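Long-range contacts in periplasmic binding protein (Agrobacterium tumefaciens str. B6, PDB 5L9G), which binds the opine mannopine and probably delivers it to an ABC transporter for import into the bacterial cell: residues A247-D252 with Q319-P324; N120-I125 with T308-P313. All coordinates share one frame; numbering follows the deposited sequence.

Interaction 1. Residues A247-D252 with Q319-P324. With MO0 (mannopine), chain C.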
ATOM      1  N   ALA A 247      -9.685  -8.709  -1.051  1.00 30.51           N
ATOM      2  CA  ALA A 247      -8.696  -7.641  -0.945  1.00 29.83           C
ATOM      3  C   ALA A 247      -7.414  -8.172  -0.264  1.00 34.14           C
ATOM      4  O   ALA A 247      -7.446  -9.166   0.471  1.00 33.26           O
ATOM      5  CB  ALA A 247      -9.263  -6.458  -0.167  1.00 30.25           C
ATOM      6  N   GLN A 248      -6.291  -7.513  -0.523  1.00 33.00           N
ATOM      7  CA  GLN A 248      -5.023  -7.868   0.097  1.00 33.44           C
ATOM      8  C   GLN A 248      -4.799  -6.908   1.263  1.00 36.15           C
ATOM      9  O   GLN A 248      -4.841  -5.687   1.080  1.00 33.78           O
ATOM     10  CB  GLN A 248      -3.869  -7.748  -0.907  1.00 34.39           C
ATOM     11  CG  GLN A 248      -2.504  -8.117  -0.307  1.00 33.08           C
ATOM     12  CD  GLN A 248      -1.413  -7.936  -1.322  1.00 43.84           C
ATOM     13  OE1 GLN A 248      -1.009  -8.884  -1.956  1.00 49.75           O
ATOM     14  NE2 GLN A 248      -1.015  -6.735  -1.624  1.00 42.42           N
ATOM     15  N   LEU A 249      -4.555  -7.471   2.459  1.00 34.58           N
ATOM     16  CA  LEU A 249      -4.287  -6.685   3.669  1.00 34.02           C
ATOM     17  C   LEU A 249      -2.799  -6.362   3.669  1.00 35.86           C
ATOM     18  O   LEU A 249      -1.958  -7.264   3.772  1.00 36.25           O
ATOM     19  CB  LEU A 249      -4.723  -7.495   4.920  1.00 35.97           C
ATOM     20  CG  LEU A 249      -4.420  -6.903   6.313  1.00 43.59           C
ATOM     21  CD1 LEU A 249      -5.042  -5.537   6.483  1.00 44.56           C
ATOM     22  CD2 LEU A 249      -4.927  -7.835   7.410  1.00 47.05           C
ATOM     23  N   GLY A 250      -2.493  -5.088   3.455  1.00 33.09           N
ATOM     24  CA  GLY A 250      -1.117  -4.615   3.385  1.00 33.39           C
ATOM     25  C   GLY A 250      -0.671  -3.914   4.639  1.00 38.44           C
ATOM     26  O   GLY A 250      -1.488  -3.594   5.510  1.00 36.91           O
ATOM     27  N   THR A 251       0.633  -3.651   4.704  1.00 35.93           N
ATOM     28  CA  THR A 251       1.270  -2.916   5.787  1.00 35.92           C
ATOM     29  C   THR A 251       2.221  -1.892   5.186  1.00 38.58           C
ATOM     30  O   THR A 251       3.069  -2.236   4.361  1.00 38.66           O
ATOM     31  CB  THR A 251       1.991  -3.875   6.767  1.00 38.47           C
ATOM     32  OG1 THR A 251       1.063  -4.840   7.251  1.00 36.82           O
ATOM     33  CG2 THR A 251       2.619  -3.142   7.952  1.00 39.66           C
ATOM     34  N   ASP A 252       2.059  -0.629   5.566  1.00 35.85           N
ATOM     35  CA  ASP A 252       2.988   0.424   5.151  1.00 34.94           C
ATOM     36  C   ASP A 252       3.811   0.783   6.368  1.00 40.20           C
ATOM     37  O   ASP A 252       3.385   0.561   7.508  1.00 38.60           O
ATOM     38  CB  ASP A 252       2.246   1.661   4.624  1.00 34.78           C
ATOM     39  CG  ASP A 252       1.952   1.639   3.135  1.00 35.36           C
ATOM     40  OD1 ASP A 252       2.610   0.851   2.406  1.00 37.34           O
ATOM     41  OD2 ASP A 252       1.091   2.418   2.696  1.00 34.87           O
ATOM     42  N   GLN A 319     -10.265 -11.146   3.519  1.00 34.10           N
ATOM     43  CA  GLN A 319      -8.998 -10.743   2.928  1.00 33.35           C
ATOM     44  C   GLN A 319      -7.935 -11.818   3.150  1.00 37.85           C
ATOM     45  O   GLN A 319      -8.170 -12.835   3.804  1.00 36.22           O
ATOM     46  CB  GLN A 319      -8.514  -9.408   3.571  1.00 34.49           C
ATOM     47  CG  GLN A 319      -9.381  -8.206   3.223  1.00 34.11           C
ATOM     48  CD  GLN A 319      -8.812  -6.953   3.817  1.00 36.66           C
ATOM     49  OE1 GLN A 319      -7.882  -6.350   3.264  1.00 34.35           O
ATOM     50  NE2 GLN A 319      -9.297  -6.586   5.004  1.00 35.90           N
ATOM     51  N   TYR A 320      -6.763 -11.596   2.582  1.00 35.90           N
ATOM     52  CA  TYR A 320      -5.593 -12.431   2.833  1.00 37.07           C
ATOM     53  C   TYR A 320      -4.454 -11.409   3.018  1.00 39.12           C
ATOM     54  O   TYR A 320      -4.514 -10.330   2.423  1.00 37.89           O
ATOM     55  CB  TYR A 320      -5.324 -13.420   1.672  1.00 38.19           C
ATOM     56  CG  TYR A 320      -4.807 -12.721   0.440  1.00 37.17           C
ATOM     57  CD1 TYR A 320      -5.665 -11.994  -0.382  1.00 37.82           C
ATOM     58  CD2 TYR A 320      -3.444 -12.681   0.159  1.00 38.54           C
ATOM     59  CE1 TYR A 320      -5.184 -11.271  -1.467  1.00 38.22           C
ATOM     60  CE2 TYR A 320      -2.949 -11.934  -0.903  1.00 39.63           C
ATOM     61  CZ  TYR A 320      -3.828 -11.255  -1.730  1.00 42.53           C
ATOM     62  OH  TYR A 320      -3.352 -10.519  -2.780  1.00 42.71           O
ATOM     63  N   SER A 321      -3.452 -11.730   3.849  1.00 38.63           N
ATOM     64  CA  SER A 321      -2.334 -10.810   4.093  1.00 39.15           C
ATOM     65  C   SER A 321      -1.259 -10.907   3.026  1.00 41.53           C
ATOM     66  O   SER A 321      -0.962 -12.007   2.546  1.00 41.24           O
ATOM     67  CB  SER A 321      -1.715 -11.055   5.462  1.00 43.57           C
ATOM     68  OG  SER A 321      -2.555 -10.597   6.507  1.00 47.35           O
ATOM     69  N   VAL A 322      -0.633  -9.759   2.681  1.00 37.13           N
ATOM     70  CA  VAL A 322       0.513  -9.768   1.752  1.00 37.48           C
ATOM     71  C   VAL A 322       1.612 -10.652   2.386  1.00 40.74           C
ATOM     72  O   VAL A 322       1.738 -10.670   3.615  1.00 40.99           O
ATOM     73  CB  VAL A 322       1.018  -8.321   1.429  1.00 40.32           C
ATOM     74  CG1 VAL A 322       1.541  -7.604   2.675  1.00 40.32           C
ATOM     75  CG2 VAL A 322       2.066  -8.303   0.313  1.00 40.53           C
ATOM     76  N   ASP A 323       2.383 -11.382   1.570  1.00 38.21           N
ATOM     77  CA  ASP A 323       3.456 -12.199   2.105  1.00 40.04           C
ATOM     78  C   ASP A 323       4.797 -11.631   1.676  1.00 45.07           C
ATOM     79  O   ASP A 323       5.212 -11.847   0.536  1.00 44.98           O
ATOM     80  CB  ASP A 323       3.324 -13.685   1.709  1.00 42.23           C
ATOM     81  CG  ASP A 323       4.329 -14.621   2.376  1.00 52.16           C
ATOM     82  OD1 ASP A 323       5.204 -14.124   3.144  1.00 50.04           O
ATOM     83  OD2 ASP A 323       4.255 -15.833   2.121  1.00 54.32           O
ATOM     84  N   PRO A 324       5.495 -10.911   2.582  1.00 44.67           N
ATOM     85  CA  PRO A 324       6.812 -10.344   2.217  1.00 46.63           C
ATOM     86  C   PRO A 324       7.840 -11.404   1.809  1.00 54.03           C
ATOM     87  O   PRO A 324       8.721 -11.088   1.013  1.00 55.75           O
ATOM     88  CB  PRO A 324       7.248  -9.583   3.468  1.00 48.56           C
ATOM     89  CG  PRO A 324       5.989  -9.359   4.249  1.00 51.56           C
ATOM     90  CD  PRO A 324       5.124 -10.559   3.967  1.00 46.70           C
TER
HETATM   91  OAB MO0 C 401       7.249   0.855  -1.229  1.00 37.00           O
HETATM   92  CAF MO0 C 401       7.090   1.904  -2.145  1.00 37.76           C
HETATM   93  CAG MO0 C 401       5.644   2.135  -2.546  1.00 35.67           C
HETATM   94  OAC MO0 C 401       5.321   1.337  -3.631  1.00 36.39           O
HETATM   95  CAH MO0 C 401       4.657   2.049  -1.408  1.00 36.53           C
HETATM   96  OAM MO0 C 401       4.993   2.902  -0.376  1.00 36.67           O
HETATM   97  CAI MO0 C 401       3.189   2.222  -1.798  1.00 33.31           C
HETATM   98  OAD MO0 C 401       2.960   3.487  -2.341  1.00 35.73           O
HETATM   99  CAJ MO0 C 401       2.256   1.893  -0.668  1.00 33.25           C
HETATM  100  OAE MO0 C 401       2.469   0.572  -0.263  1.00 37.76           O
HETATM  101  CAK MO0 C 401       0.772   2.158  -0.965  1.00 29.10           C
HETATM  102  N   MO0 C 401       0.203   2.960   0.125  1.00 29.28           N
HETATM  103  CA  MO0 C 401      -1.275   3.068   0.048  1.00 28.88           C
HETATM  104  C   MO0 C 401      -1.667   4.424  -0.489  1.00 33.73           C
HETATM  105  O   MO0 C 401      -0.782   5.193  -0.920  1.00 31.54           O
HETATM  106  CB  MO0 C 401      -1.963   2.786   1.362  1.00 31.10           C
HETATM  107  CG  MO0 C 401      -1.864   3.939   2.338  1.00 32.04           C
HETATM  108  CD  MO0 C 401      -2.069   3.533   3.755  1.00 33.36           C
HETATM  109  OE1 MO0 C 401      -3.327   3.764   4.325  1.00 29.25           O
HETATM  110  NE2 MO0 C 401      -1.185   3.016   4.459  1.00 35.97           N
HETATM  111  OXT MO0 C 401      -2.887   4.775  -0.574  1.00 30.26           O
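A short parallel pairing of beta strands joins Leu-249 to Ser-321 and Gln-248 to Tyr-320, on the strand that carries Asp-252 into the mannopine pocket. Three backbone hydrogen bonds set the register. Tyr-320 N reaches Ala-247 O at 3.3 Å. Leu-249 N donates to Tyr-320 O at 2.9 Å, almost straight at the hydrogen (173°). Val-322 N then returns to Leu-249 O at 3.0 Å. Residues 320-321 thus form an edge strand beside strand 240-256, in the mixed sheet of this periplasmic binding protein. On the Gln-248 face, the Tyr-320 ring leans obliquely against the side chain of Gln-248. CB of Gln-248 lies 3.4 Å from Tyr-320 OH. CG of Gln-248 is anti to the backbone N (chi1 -180°), and the extended chain runs on past the phenol to Val-322, whose CB meets Gln-248 CD at 3.7 Å. Tyr-178 of helix 177-180 also touches Gln-248, Tyr-320 and Val-322. On the other face, Leu-249 CD2 packs against Ser-321 OG. Gln-319 sets its CB and CG beside Ala-247 O, while its amide is held by Ser-122, Ala-310 and Asn-315. Further along the strand, Asp-252 OD2 accepts from both mannopine N (2.8 Å) and mannopine NE2 (2.9 Å), and Asp-252 OD1 lies 2.7 Å from mannopine OAE.

Interaction 2. Residues N120-I125 with T308-P313. With MO0 (mannopine), chain C.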
ATOM      1  N   ASN A 120      -2.039  -0.356   8.417  1.00 35.20           N
ATOM      2  CA  ASN A 120      -2.599  -1.422   7.605  1.00 33.04           C
ATOM      3  C   ASN A 120      -3.593  -0.754   6.653  1.00 34.99           C
ATOM      4  O   ASN A 120      -4.268   0.218   7.021  1.00 32.41           O
ATOM      5  CB  ASN A 120      -3.276  -2.529   8.410  1.00 34.90           C
ATOM      6  CG  ASN A 120      -2.276  -3.338   9.188  1.00 45.59           C
ATOM      7  OD1 ASN A 120      -1.352  -3.949   8.639  1.00 43.71           O
ATOM      8  ND2 ASN A 120      -2.388  -3.293  10.491  1.00 40.42           N
ATOM      9  N   TYR A 121      -3.670  -1.279   5.438  1.00 32.13           N
ATOM     10  CA  TYR A 121      -4.554  -0.810   4.373  1.00 31.11           C
ATOM     11  C   TYR A 121      -4.953  -2.022   3.518  1.00 34.43           C
ATOM     12  O   TYR A 121      -4.438  -3.124   3.727  1.00 35.12           O
ATOM     13  CB  TYR A 121      -3.838   0.251   3.522  1.00 31.01           C
ATOM     14  CG  TYR A 121      -2.617  -0.277   2.800  1.00 31.38           C
ATOM     15  CD1 TYR A 121      -1.385  -0.383   3.450  1.00 33.70           C
ATOM     16  CD2 TYR A 121      -2.685  -0.660   1.461  1.00 31.40           C
ATOM     17  CE1 TYR A 121      -0.264  -0.882   2.794  1.00 34.65           C
ATOM     18  CE2 TYR A 121      -1.567  -1.149   0.794  1.00 32.04           C
ATOM     19  CZ  TYR A 121      -0.356  -1.240   1.461  1.00 37.89           C
ATOM     20  OH  TYR A 121       0.747  -1.702   0.807  1.00 35.38           O
ATOM     21  N   SER A 122      -5.843  -1.810   2.552  1.00 29.03           N
ATOM     22  CA  SER A 122      -6.282  -2.891   1.664  1.00 29.21           C
ATOM     23  C   SER A 122      -6.101  -2.483   0.214  1.00 32.66           C
ATOM     24  O   SER A 122      -6.306  -1.311  -0.130  1.00 31.52           O
ATOM     25  CB  SER A 122      -7.753  -3.229   1.905  1.00 31.67           C
ATOM     26  OG  SER A 122      -8.036  -3.697   3.215  1.00 34.83           O
ATOM     27  N   THR A 123      -5.708  -3.446  -0.623  1.00 30.80           N
ATOM     28  CA  THR A 123      -5.657  -3.313  -2.080  1.00 29.09           C
ATOM     29  C   THR A 123      -6.940  -4.037  -2.484  1.00 31.94           C
ATOM     30  O   THR A 123      -7.025  -5.258  -2.334  1.00 30.54           O
ATOM     31  CB  THR A 123      -4.401  -3.951  -2.645  1.00 33.33           C
ATOM     32  OG1 THR A 123      -3.264  -3.264  -2.115  1.00 30.41           O
ATOM     33  CG2 THR A 123      -4.369  -3.896  -4.149  1.00 33.18           C
ATOM     34  N   LEU A 124      -7.964  -3.277  -2.890  1.00 29.98           N
ATOM     35  CA  LEU A 124      -9.301  -3.823  -3.081  1.00 28.11           C
ATOM     36  C   LEU A 124      -9.954  -3.449  -4.409  1.00 31.37           C
ATOM     37  O   LEU A 124      -9.440  -2.604  -5.132  1.00 29.77           O
ATOM     38  CB  LEU A 124     -10.205  -3.396  -1.862  1.00 27.55           C
ATOM     39  CG  LEU A 124     -10.259  -1.884  -1.505  1.00 30.44           C
ATOM     40  CD1 LEU A 124     -10.992  -1.060  -2.588  1.00 31.07           C
ATOM     41  CD2 LEU A 124     -10.989  -1.673  -0.177  1.00 31.27           C
ATOM     42  N   ILE A 125     -11.129  -4.051  -4.682  1.00 28.06           N
ATOM     43  CA  ILE A 125     -11.932  -3.840  -5.893  1.00 26.96           C
ATOM     44  C   ILE A 125     -12.956  -2.746  -5.645  1.00 30.48           C
ATOM     45  O   ILE A 125     -13.761  -2.870  -4.731  1.00 29.60           O
ATOM     46  CB  ILE A 125     -12.676  -5.166  -6.274  1.00 30.60           C
ATOM     47  CG1 ILE A 125     -11.686  -6.296  -6.563  1.00 31.80           C
ATOM     48  CG2 ILE A 125     -13.675  -4.977  -7.464  1.00 31.23           C
ATOM     49  CD1 ILE A 125     -12.310  -7.721  -6.355  1.00 34.40           C
ATOM     50  N   THR A 308     -14.461   0.797   7.960  1.00 48.89           N
ATOM     51  CA  THR A 308     -13.641   1.263   6.837  1.00 47.16           C
ATOM     52  C   THR A 308     -12.180   0.791   6.992  1.00 46.98           C
ATOM     53  O   THR A 308     -11.386   0.944   6.058  1.00 46.07           O
ATOM     54  CB  THR A 308     -13.689   2.804   6.760  1.00 63.84           C
ATOM     55  OG1 THR A 308     -13.148   3.352   7.973  1.00 65.35           O
ATOM     56  CG2 THR A 308     -15.099   3.340   6.518  1.00 63.17           C
ATOM     57  N   MET A 309     -11.815   0.292   8.192  1.00 42.04           N
ATOM     58  CA  MET A 309     -10.445  -0.139   8.495  1.00 40.67           C
ATOM     59  C   MET A 309     -10.120  -1.508   7.957  1.00 42.04           C
ATOM     60  O   MET A 309     -10.840  -2.483   8.224  1.00 42.34           O
ATOM     61  CB  MET A 309     -10.133  -0.045   9.999  1.00 43.33           C
ATOM     62  CG  MET A 309     -10.116   1.372  10.497  1.00 45.59           C
ATOM     63  SD  MET A 309      -9.601   1.468  12.209  1.00 48.87           S
ATOM     64  CE  MET A 309      -9.540   3.217  12.411  1.00 45.40           C
ATOM     65  N   ALA A 310      -8.999  -1.585   7.231  1.00 37.53           N
ATOM     66  CA  ALA A 310      -8.493  -2.811   6.632  1.00 37.78           C
ATOM     67  C   ALA A 310      -8.339  -3.939   7.647  1.00 40.08           C
ATOM     68  O   ALA A 310      -8.545  -5.110   7.310  1.00 39.80           O
ATOM     69  CB  ALA A 310      -7.144  -2.551   6.004  1.00 38.18           C
ATOM     70  N   SER A 311      -7.946  -3.577   8.877  1.00 35.50           N
ATOM     71  CA  SER A 311      -7.650  -4.524   9.948  1.00 35.83           C
ATOM     72  C   SER A 311      -8.836  -4.841  10.868  1.00 40.09           C
ATOM     73  O   SER A 311      -8.654  -5.592  11.818  1.00 42.11           O
ATOM     74  CB  SER A 311      -6.440  -4.046  10.754  1.00 39.49           C
ATOM     75  OG  SER A 311      -6.680  -2.747  11.266  1.00 42.49           O
ATOM     76  N   ALA A 312     -10.052  -4.333  10.568  1.00 37.65           N
ATOM     77  CA  ALA A 312     -11.226  -4.642  11.383  1.00 38.28           C
ATOM     78  C   ALA A 312     -11.547  -6.137  11.202  1.00 41.33           C
ATOM     79  O   ALA A 312     -11.375  -6.659  10.089  1.00 38.85           O
ATOM     80  CB  ALA A 312     -12.411  -3.784  10.970  1.00 39.13           C
ATOM     81  N   PRO A 313     -11.911  -6.864  12.291  1.00 41.33           N
ATOM     82  CA  PRO A 313     -12.137  -8.322  12.162  1.00 41.49           C
ATOM     83  C   PRO A 313     -13.033  -8.743  10.995  1.00 42.76           C
ATOM     84  O   PRO A 313     -12.677  -9.660  10.253  1.00 40.66           O
ATOM     85  CB  PRO A 313     -12.726  -8.717  13.524  1.00 45.49           C
ATOM     86  CG  PRO A 313     -12.190  -7.695  14.469  1.00 50.80           C
ATOM     87  CD  PRO A 313     -12.083  -6.405  13.687  1.00 44.85           C
TER
HETATM   88  OAB MO0 C 401       7.249   0.855  -1.229  1.00 37.00           O
HETATM   89  CAF MO0 C 401       7.090   1.904  -2.145  1.00 37.76           C
HETATM   90  CAG MO0 C 401       5.644   2.135  -2.546  1.00 35.67           C
HETATM   91  OAC MO0 C 401       5.321   1.337  -3.631  1.00 36.39           O
HETATM   92  CAH MO0 C 401       4.657   2.049  -1.408  1.00 36.53           C
HETATM   93  OAM MO0 C 401       4.993   2.902  -0.376  1.00 36.67           O
HETATM   94  CAI MO0 C 401       3.189   2.222  -1.798  1.00 33.31           C
HETATM   95  OAD MO0 C 401       2.960   3.487  -2.341  1.00 35.73           O
HETATM   96  CAJ MO0 C 401       2.256   1.893  -0.668  1.00 33.25           C
HETATM   97  OAE MO0 C 401       2.469   0.572  -0.263  1.00 37.76           O
HETATM   98  CAK MO0 C 401       0.772   2.158  -0.965  1.00 29.10           C
HETATM   99  N   MO0 C 401       0.203   2.960   0.125  1.00 29.28           N
HETATM  100  CA  MO0 C 401      -1.275   3.068   0.048  1.00 28.88           C
HETATM  101  C   MO0 C 401      -1.667   4.424  -0.489  1.00 33.73           C
HETATM  102  O   MO0 C 401      -0.782   5.193  -0.920  1.00 31.54           O
HETATM  103  CB  MO0 C 401      -1.963   2.786   1.362  1.00 31.10           C
HETATM  104  CG  MO0 C 401      -1.864   3.939   2.338  1.00 32.04           C
HETATM  105  CD  MO0 C 401      -2.069   3.533   3.755  1.00 33.36           C
HETATM  106  OE1 MO0 C 401      -3.327   3.764   4.325  1.00 29.25           O
HETATM  107  NE2 MO0 C 401      -1.185   3.016   4.459  1.00 35.97           N
HETATM  108  OXT MO0 C 401      -2.887   4.775  -0.574  1.00 30.26           O
HETATM  109  O   HOH W   1      -7.188   0.583   6.696  1.00 46.65           O
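Strand segment 120-125 and the loop 308-313 come closest at Tyr-121 and Ala-310, where their CA atoms are 5.0 Å apart, and no direct hydrogen bond links the two. The loop makes a type I beta turn from Met-309 to Ala-312, closed by Ala-312 N donating to Met-309 O at 3.1 Å. Ala-312 is also the N-cap of helix 313-316. The turn sets the methyl group of Ala-310 against the strand. Its CB packs on the backbone at Tyr-121 C (3.4 Å) and approaches Ser-122 OG to 3.1 Å. The Ser-122 hydroxyl sits beside its own backbone N, anti to the carbonyl carbon (chi1 -62°), which brings it alongside this methyl. Its polar partner is Gln-319, whose amide nitrogen also bonds to Ala-310 O; one glutamine therefore ties strand and turn together. One water bridges the two backbones. It accepts from Ala-310 N and donates to Asn-120 O. At the end of the contact toward Ser-311, the Asn-120 side chain lies loosely against Ser-311 CB.

Successive side chains of the strand alternate between two environments. Ser-122 faces the turn, but Tyr-121 leaves the backbone on the side away from it, and its ring meets mannopine. The CG of Tyr-121 stands between its backbone N and carbonyl carbon (chi1 63°), which turns one ring face toward the ligand. Trp-226 meets the same ring edge-to-face. Mannopine CB rests over one face of the phenol, 3.4 Å above its plane and displaced toward the rim. Beyond the ring, Tyr-121 OH comes within 3.0 Å of mannopine OAE.

The centres of interactions 1 and 2 are about 9 Å apart, and each lies about 9 to 10 Å from the centre of the chain. They share one sheet, in which strands 115-128 and 240-256 are antiparallel neighbours. Gly-250 N and Tyr-121 O probably form a hydrogen bond between them. The segments alternate along the chain: 120-125, 247-252, 308-313, then 319-324. The two later segments, joined by the short helix 313-316, meet the two earlier strands in the same order, so the contacts interleave along the chain. Both strands bring a residue to mannopine, so the late part of the chain packs against strands that also build the ligand site.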